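Local coordinates for protein NleG5-1 effector (Enterobacteria phage YYZ-2008, PDB 5VGC) that probably acts as an E3 ubiquitin ligase, a secreted bacterial effector with a RING/U-box-like C-terminal domain, and binds calcium ions, at residues Val4-Pro8 / Gln38-Gly42; Leu44-Ile48 / Gly59-Gln63; Glu117-Ile122 / Ile190-Ile195. The protein carries 1 engineered substitution. The contacts are given in a common frame with arbitrary orientation. Numbering follows the deposited sequence.

Contact 1 (Val4-Pro8 / Gln38-Gly42); sequences VDLTP and QIRLG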
loop_
_atom_site.group_PDB
_atom_site.type_symbol
_atom_site.label_atom_id
_atom_site.label_comp_id
_atom_site.label_asym_id
_atom_site.label_seq_id
_atom_site.Cartn_x
_atom_site.Cartn_y
_atom_site.Cartn_z
ATOM N N VAL A 4 -10.187 32.231 -21.017
ATOM C CA VAL A 4 -11.465 31.492 -21.289
ATOM C C VAL A 4 -12.593 32.026 -20.392
ATOM O O VAL A 4 -12.397 32.198 -19.197
ATOM C CB VAL A 4 -11.294 29.959 -21.085
ATOM C CG1 VAL A 4 -12.618 29.227 -21.297
ATOM C CG2 VAL A 4 -10.211 29.403 -22.002
ATOM N N ASP A 5 -13.769 32.277 -20.979
ATOM C CA ASP A 5 -14.960 32.678 -20.208
ATOM C C ASP A 5 -16.063 31.613 -20.250
ATOM O O ASP A 5 -16.370 31.049 -21.307
ATOM C CB ASP A 5 -15.505 34.037 -20.672
ATOM C CG ASP A 5 -16.204 33.978 -22.015
ATOM O OD1 ASP A 5 -15.640 33.378 -22.954
ATOM O OD2 ASP A 5 -17.323 34.537 -22.131
ATOM N N LEU A 6 -16.643 31.351 -19.083
ATOM C CA LEU A 6 -17.721 30.380 -18.929
ATOM C C LEU A 6 -19.056 30.994 -18.488
ATOM O O LEU A 6 -20.033 30.257 -18.290
ATOM C CB LEU A 6 -17.290 29.276 -17.956
ATOM C CG LEU A 6 -16.024 28.516 -18.359
ATOM C CD1 LEU A 6 -15.663 27.492 -17.290
ATOM C CD2 LEU A 6 -16.187 27.850 -19.720
ATOM N N THR A 7 -19.112 32.324 -18.359
ATOM C CA THR A 7 -20.366 33.042 -18.079
ATOM C C THR A 7 -21.515 32.576 -18.996
ATOM O O THR A 7 -22.605 32.285 -18.490
ATOM C CB THR A 7 -20.205 34.583 -18.163
ATOM O OG1 THR A 7 -18.943 34.979 -17.605
ATOM C CG2 THR A 7 -21.343 35.284 -17.426
ATOM N N PRO A 8 -21.271 32.480 -20.333
ATOM C CA PRO A 8 -22.223 31.818 -21.241
ATOM C C PRO A 8 -22.941 30.572 -20.686
ATOM O O PRO A 8 -24.146 30.415 -20.913
ATOM C CB PRO A 8 -21.336 31.407 -22.433
ATOM C CG PRO A 8 -20.183 32.352 -22.423
ATOM C CD PRO A 8 -20.165 33.085 -21.108
ATOM N N GLN A 38 -6.661 30.961 -16.678
ATOM C CA GLN A 38 -7.519 31.979 -16.059
ATOM C C GLN A 38 -8.920 31.890 -16.660
ATOM O O GLN A 38 -9.125 32.245 -17.825
ATOM C CB GLN A 38 -6.939 33.395 -16.224
ATOM C CG GLN A 38 -5.957 33.810 -15.128
ATOM C CD GLN A 38 -6.627 34.165 -13.802
ATOM O OE1 GLN A 38 -7.770 34.632 -13.758
ATOM N NE2 GLN A 38 -5.907 33.948 -12.712
ATOM N N ILE A 39 -9.867 31.409 -15.854
ATOM C CA ILE A 39 -11.267 31.290 -16.250
ATOM C C ILE A 39 -12.064 32.489 -15.720
ATOM O O ILE A 39 -11.878 32.910 -14.569
ATOM C CB ILE A 39 -11.868 29.933 -15.787
ATOM C CG1 ILE A 39 -11.349 28.810 -16.693
ATOM C CG2 ILE A 39 -13.403 29.953 -15.805
ATOM C CD1 ILE A 39 -11.674 27.410 -16.222
ATOM N N ARG A 40 -12.939 33.026 -16.579
ATOM C CA ARG A 40 -13.901 34.074 -16.213
ATOM C C ARG A 40 -15.273 33.457 -15.959
ATOM O O ARG A 40 -15.772 32.695 -16.786
ATOM C CB ARG A 40 -14.028 35.108 -17.340
ATOM C CG ARG A 40 -14.705 36.409 -16.925
ATOM C CD ARG A 40 -14.870 37.360 -18.103
ATOM N NE ARG A 40 -13.587 37.704 -18.721
ATOM C CZ ARG A 40 -12.689 38.556 -18.221
ATOM N NH1 ARG A 40 -12.898 39.190 -17.065
ATOM N NH2 ARG A 40 -11.559 38.780 -18.886
ATOM N N LEU A 41 -15.880 33.796 -14.824
ATOM C CA LEU A 41 -17.246 33.357 -14.500
ATOM C C LEU A 41 -17.994 34.520 -13.899
ATOM O O LEU A 41 -17.559 35.071 -12.893
ATOM C CB LEU A 41 -17.218 32.190 -13.508
ATOM C CG LEU A 41 -17.147 30.787 -14.095
ATOM C CD1 LEU A 41 -16.775 29.827 -12.983
ATOM C CD2 LEU A 41 -18.482 30.398 -14.709
ATOM N N GLY A 42 -19.121 34.885 -14.506
ATOM C CA GLY A 42 -19.744 36.185 -14.260
ATOM C C GLY A 42 -18.720 37.226 -14.677
ATOM O O GLY A 42 -18.284 37.239 -15.831
#
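At the N-terminal end of the chain, residues 4-7 run beside residues 38-42, most of them in strand 37-41, their end-to-end directions 15° apart, and are held there by parallel-type backbone pairing, with Asp5 and Arg40 forming a single beta bridge. Val4 opens the pairing: its N gives a weak hydrogen bond to Gln38 O at 3.4 Å, while its O accepts a short one from Arg40 N at 2.8 Å and also lies 3.3 Å from Ile39 CA in a CA-H...O contact. Asp5 sits opposite Arg40, their CA atoms 4.4 Å apart; CB of Asp5 is 3.8 Å from CB of Arg40, but the carboxylate then leads away, so the pair meets through the near parts of the side chains and no salt bridge forms. At Leu6 the backbone completes the bridge, Leu6 N to Arg40 O at 2.8 Å and almost straight. Thus Arg40 uses both its N and its O on this segment, as expected of a parallel bridge. The side chain of Leu6 extends the buried apolar face of Ile39 and Leu41, its CD1 3.7 Å from Ile39 CG2 and its CB 3.6 Å from Leu41 CD2. On that same face Leu41 goes on to meet Tyr77 and Ile81 of helix 68-85. Beyond Leu6 the chain leaves the extended path: Thr7 begins a 3-10 turn, and backbone pairing gives way to a side-chain bond at the point where the strand ends, from Thr7 OG1 to Gly42 O at 2.9 Å.

Contact 2 (Leu44-Ile48 / Gly59-Gln63); sequences LMVSI and GSLNQ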
loop_
_atom_site.group_PDB
_atom_site.type_symbol
_atom_site.label_atom_id
_atom_site.label_comp_id
_atom_site.label_asym_id
_atom_site.label_seq_id
_atom_site.Cartn_x
_atom_site.Cartn_y
_atom_site.Cartn_z
ATOM N N LEU A 44 -15.966 37.324 -12.415
ATOM C CA LEU A 44 -15.104 36.836 -11.330
ATOM C C LEU A 44 -13.972 36.004 -11.936
ATOM O O LEU A 44 -14.197 35.231 -12.883
ATOM C CB LEU A 44 -15.870 35.966 -10.318
ATOM C CG LEU A 44 -16.962 36.569 -9.429
ATOM C CD1 LEU A 44 -18.267 36.712 -10.195
ATOM C CD2 LEU A 44 -17.171 35.719 -8.180
ATOM N N MET A 45 -12.773 36.160 -11.374
ATOM C CA MET A 45 -11.572 35.439 -11.810
ATOM C C MET A 45 -11.440 34.128 -11.032
ATOM O O MET A 45 -11.601 34.120 -9.807
ATOM C CB MET A 45 -10.309 36.278 -11.526
ATOM C CG MET A 45 -10.234 37.668 -12.153
ATOM S SD MET A 45 -9.040 38.775 -11.346
ATOM C CE MET A 45 -7.486 37.896 -11.541
ATOM N N VAL A 46 -11.155 33.032 -11.738
ATOM C CA VAL A 46 -10.722 31.769 -11.103
ATOM C C VAL A 46 -9.516 31.205 -11.852
ATOM O O VAL A 46 -9.479 31.222 -13.089
ATOM C CB VAL A 46 -11.836 30.684 -11.014
ATOM C CG1 VAL A 46 -12.731 30.920 -9.810
ATOM C CG2 VAL A 46 -12.665 30.620 -12.277
ATOM N N SER A 47 -8.535 30.713 -11.093
ATOM C CA SER A 47 -7.285 30.216 -11.666
ATOM C C SER A 47 -7.219 28.703 -11.515
ATOM O O SER A 47 -7.249 28.187 -10.392
ATOM C CB SER A 47 -6.085 30.867 -10.970
ATOM O OG SER A 47 -4.871 30.489 -11.610
ATOM N N ILE A 48 -7.134 28.002 -12.640
ATOM C CA ILE A 48 -6.976 26.556 -12.638
ATOM C C ILE A 48 -5.500 26.237 -12.862
ATOM O O ILE A 48 -4.913 26.654 -13.880
ATOM C CB ILE A 48 -7.821 25.884 -13.739
ATOM C CG1 ILE A 48 -9.275 26.378 -13.708
ATOM C CG2 ILE A 48 -7.792 24.375 -13.606
ATOM C CD1 ILE A 48 -9.950 26.381 -12.352
ATOM N N GLY A 59 -8.497 24.402 -8.622
ATOM C CA GLY A 59 -8.941 25.769 -8.838
ATOM C C GLY A 59 -8.760 26.634 -7.616
ATOM O O GLY A 59 -9.003 26.177 -6.499
ATOM N N SER A 60 -8.335 27.881 -7.827
ATOM C CA SER A 60 -8.256 28.873 -6.752
ATOM C C SER A 60 -8.987 30.141 -7.161
ATOM O O SER A 60 -9.083 30.453 -8.356
ATOM C CB SER A 60 -6.797 29.182 -6.398
ATOM O OG SER A 60 -6.095 29.731 -7.504
ATOM N N LEU A 61 -9.496 30.860 -6.159
ATOM C CA LEU A 61 -10.268 32.080 -6.367
ATOM C C LEU A 61 -9.429 33.328 -6.057
ATOM O O LEU A 61 -9.302 33.728 -4.902
ATOM C CB LEU A 61 -11.527 32.046 -5.494
ATOM C CG LEU A 61 -12.608 33.097 -5.764
ATOM C CD1 LEU A 61 -13.294 32.868 -7.099
ATOM C CD2 LEU A 61 -13.642 33.106 -4.646
ATOM N N ASN A 62 -8.859 33.941 -7.096
ATOM C CA ASN A 62 -8.159 35.230 -6.973
ATOM C C ASN A 62 -9.186 36.323 -6.633
ATOM O O ASN A 62 -9.728 36.982 -7.527
ATOM C CB ASN A 62 -7.405 35.599 -8.273
ATOM C CG ASN A 62 -6.149 34.765 -8.507
ATOM O OD1 ASN A 62 -5.972 34.192 -9.584
ATOM N ND2 ASN A 62 -5.272 34.702 -7.508
ATOM N N GLN A 63 -9.441 36.495 -5.335
ATOM C CA GLN A 63 -10.465 37.419 -4.831
ATOM C C GLN A 63 -9.899 38.308 -3.734
ATOM O O GLN A 63 -8.877 37.976 -3.131
ATOM C CB GLN A 63 -11.665 36.651 -4.279
ATOM C CG GLN A 63 -11.327 35.611 -3.204
ATOM C CD GLN A 63 -12.325 35.548 -2.053
ATOM O OE1 GLN A 63 -12.628 34.464 -1.552
ATOM N NE2 GLN A 63 -12.830 36.704 -1.623
#
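This is the antiparallel beta hairpin of strands 44-50 and 57-60, met where the second strand gives out into a loop. The backbone bonding centres on the hydrogen-bonded pair Ser47 and Ser60: Ser47 N to Ser60 O and Ser60 N to Ser47 O, both 2.8 Å. CA-H...O contacts flank them, Val46 CA to Ser60 O at 3.5 Å and Gly59 CA to Ser47 O at 3.3 Å. Next along, Ile48 and Gly59 form a non-hydrogen-bonded pair whose CA atoms come within 4.3 Å; lacking a side chain, Gly59 leaves room for Ile48 CD1, 3.7 Å from its CA. Apolar packing joins Val46 and Leu61, which also share Ile78 of helix 68-85. The opposite face carries Ser47 and Ser60. There, beyond the strand end, Asn62 centres an inverse gamma turn and its OD1 accepts a hydrogen bond from Gln38. Met45 lies over it, CE 4.0 Å from Asn62 CB.

Contact 3 (Glu117-Ile122 / Ile190-Ile195); sequences ELLDKI and IAVSMI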
loop_
_atom_site.group_PDB
_atom_site.type_symbol
_atom_site.label_atom_id
_atom_site.label_comp_id
_atom_site.label_asym_id
_atom_site.label_seq_id
_atom_site.Cartn_x
_atom_site.Cartn_y
_atom_site.Cartn_z
ATOM N N GLU A 117 4.125 -0.579 23.406
ATOM C CA GLU A 117 4.969 -1.738 23.671
ATOM C C GLU A 117 6.468 -1.496 23.326
ATOM O O GLU A 117 7.379 -1.783 24.137
ATOM C CB GLU A 117 4.389 -2.957 22.930
ATOM C CG GLU A 117 5.286 -4.191 22.833
ATOM C CD GLU A 117 4.551 -5.507 22.648
ATOM O OE1 GLU A 117 3.324 -5.546 22.886
ATOM O OE2 GLU A 117 5.222 -6.499 22.276
ATOM N N LEU A 118 6.713 -0.950 22.140
ATOM C CA LEU A 118 8.071 -0.680 21.677
ATOM C C LEU A 118 8.788 0.371 22.568
ATOM O O LEU A 118 9.958 0.175 23.014
ATOM C CB LEU A 118 8.025 -0.233 20.215
ATOM C CG LEU A 118 9.309 0.016 19.452
ATOM C CD1 LEU A 118 10.252 -1.162 19.572
ATOM C CD2 LEU A 118 8.933 0.240 18.001
ATOM N N LEU A 119 8.083 1.473 22.821
ATOM C CA LEU A 119 8.599 2.519 23.702
ATOM C C LEU A 119 8.853 1.997 25.122
ATOM O O LEU A 119 9.912 2.286 25.734
ATOM C CB LEU A 119 7.640 3.715 23.737
ATOM C CG LEU A 119 7.572 4.551 22.457
ATOM C CD1 LEU A 119 6.527 5.630 22.599
ATOM C CD2 LEU A 119 8.915 5.197 22.128
ATOM N N ASP A 120 7.899 1.221 25.632
ATOM C CA ASP A 120 8.083 0.557 26.933
ATOM C C ASP A 120 9.316 -0.334 26.921
ATOM O O ASP A 120 10.113 -0.297 27.883
ATOM C CB ASP A 120 6.837 -0.261 27.362
ATOM C CG ASP A 120 5.717 0.612 27.923
ATOM O OD1 ASP A 120 5.911 1.835 28.105
ATOM O OD2 ASP A 120 4.620 0.073 28.191
ATOM N N LYS A 121 9.496 -1.122 25.857
ATOM C CA LYS A 121 10.694 -1.963 25.812
ATOM C C LYS A 121 11.971 -1.137 25.747
ATOM O O LYS A 121 12.966 -1.483 26.420
ATOM C CB LYS A 121 10.675 -2.989 24.699
ATOM C CG LYS A 121 11.846 -3.951 24.799
ATOM C CD LYS A 121 11.542 -5.277 24.152
ATOM C CE LYS A 121 12.671 -6.257 24.421
ATOM N NZ LYS A 121 12.578 -7.360 23.412
ATOM N N ILE A 122 11.967 -0.054 24.971
ATOM C CA ILE A 122 13.157 0.826 24.985
ATOM C C ILE A 122 13.423 1.271 26.434
ATOM O O ILE A 122 14.537 1.050 26.998
ATOM C CB ILE A 122 13.003 2.029 24.030
ATOM C CG1 ILE A 122 13.162 1.532 22.588
ATOM C CG2 ILE A 122 14.030 3.118 24.339
ATOM C CD1 ILE A 122 12.761 2.537 21.533
ATOM N N ILE A 190 11.745 -0.827 12.571
ATOM C CA ILE A 190 12.242 -1.114 13.908
ATOM C C ILE A 190 11.144 -1.810 14.721
ATOM O O ILE A 190 10.051 -1.275 14.815
ATOM C CB ILE A 190 12.711 0.178 14.623
ATOM C CG1 ILE A 190 13.874 0.803 13.848
ATOM C CG2 ILE A 190 13.095 -0.146 16.045
ATOM C CD1 ILE A 190 14.534 1.968 14.511
ATOM N N ALA A 191 11.457 -2.974 15.306
ATOM C CA ALA A 191 10.484 -3.813 16.024
ATOM C C ALA A 191 11.028 -4.290 17.368
ATOM O O ALA A 191 12.238 -4.480 17.486
ATOM C CB ALA A 191 10.140 -5.014 15.160
ATOM N N VAL A 192 10.141 -4.508 18.358
ATOM C CA VAL A 192 10.541 -4.923 19.724
ATOM C C VAL A 192 11.694 -5.933 19.813
ATOM O O VAL A 192 12.656 -5.736 20.589
ATOM C CB VAL A 192 9.385 -5.498 20.611
ATOM C CG1 VAL A 192 8.763 -4.433 21.472
ATOM C CG2 VAL A 192 8.337 -6.230 19.808
ATOM N N SER A 193 11.611 -6.997 19.022
ATOM C CA SER A 193 12.615 -8.059 19.083
ATOM C C SER A 193 14.046 -7.558 18.770
ATOM O O SER A 193 15.026 -8.175 19.203
ATOM C CB SER A 193 12.225 -9.201 18.160
ATOM O OG SER A 193 11.984 -8.671 16.891
ATOM N N MET A 194 14.156 -6.448 18.035
ATOM C CA MET A 194 15.468 -5.808 17.806
ATOM C C MET A 194 16.083 -5.140 19.043
ATOM O O MET A 194 17.312 -4.944 19.069
ATOM C CB MET A 194 15.394 -4.784 16.667
ATOM C CG MET A 194 15.102 -5.378 15.298
ATOM S SD MET A 194 14.635 -4.076 14.141
ATOM C CE MET A 194 14.129 -5.075 12.758
ATOM N N ILE A 195 15.242 -4.797 20.036
ATOM C CA ILE A 195 15.682 -4.081 21.233
ATOM C C ILE A 195 16.066 -5.125 22.243
ATOM O O ILE A 195 15.341 -6.103 22.401
ATOM C CB ILE A 195 14.582 -3.210 21.874
ATOM C CG1 ILE A 195 13.822 -2.404 20.830
ATOM C CG2 ILE A 195 15.160 -2.251 22.897
ATOM C CD1 ILE A 195 14.664 -1.464 20.038
#
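Leu118 pushes its isobutyl group from helix 111-125 against the turn of 190-195, its CD1 3.6 Å from Val192 N, 4.1 Å from Val192 CG1 and 4.0 Å from Ile195 CG1, with CD2 3.7 Å from Ile190 O. The turn it meets is a short 3-10 segment, 192-194, bound within itself by Met194 N to Ala191 O and Ile195 N to Val192 O, each 2.8 Å. One helical turn beyond Leu118, Ile122 continues the apolar line, CG1 4.2 Å from Ile195 CD1. Val192 lies between helix residues: Glu117 CG approaches its CG1 to 3.7 Å, and Lys121 CD lies 4.0 Å from the same methyl. Lys121 is fully extended, so its aliphatic part packs on Val192 and Ile195 while its ammonium reaches the backbone, with a hydrogen bond from NZ to Val192 O at 3.3 Å and a weak one to Ile195 O at 3.2 Å. The contact therefore grades from apolar at Leu118 and Ile122 to polar at Lys121. Both segments lie in the NleG effector region, which is probably related to RING domains; here helix 111-125 packs on the loop leading into strand 195-196. Around it, Leu118 and Ile122 also touch Val177 of helix 170-178, while Ile122 and Ile195 meet Val154 of strand 152-157, placing this core between two helices and the sheet that strand 195-196 joins.

Overall arrangement
From the N terminus, contact 1 closes a loop that includes helix 22-34, bringing the first residues back beside strand 37-41. The chain then turns into strand 44-50, and contact 2 closes the shorter hairpin to 59-63. These two are in series, yet they meet through adjoining strands: Ile39 N probably hydrogen-bonds Val46 O at 2.8 Å, and their centres lie 10 Å apart. Helix 68-85 packs on this sheet. Far along, contact 3 closes a loop of 67 residues within the NleG region, tying helix 111-125 to the 3-10 turn before strand 195-196, its centre about 59 Å from that of contact 1 and 50 Å from that of contact 2. None nests or crosses, and the elongated chain keeps two separate ends.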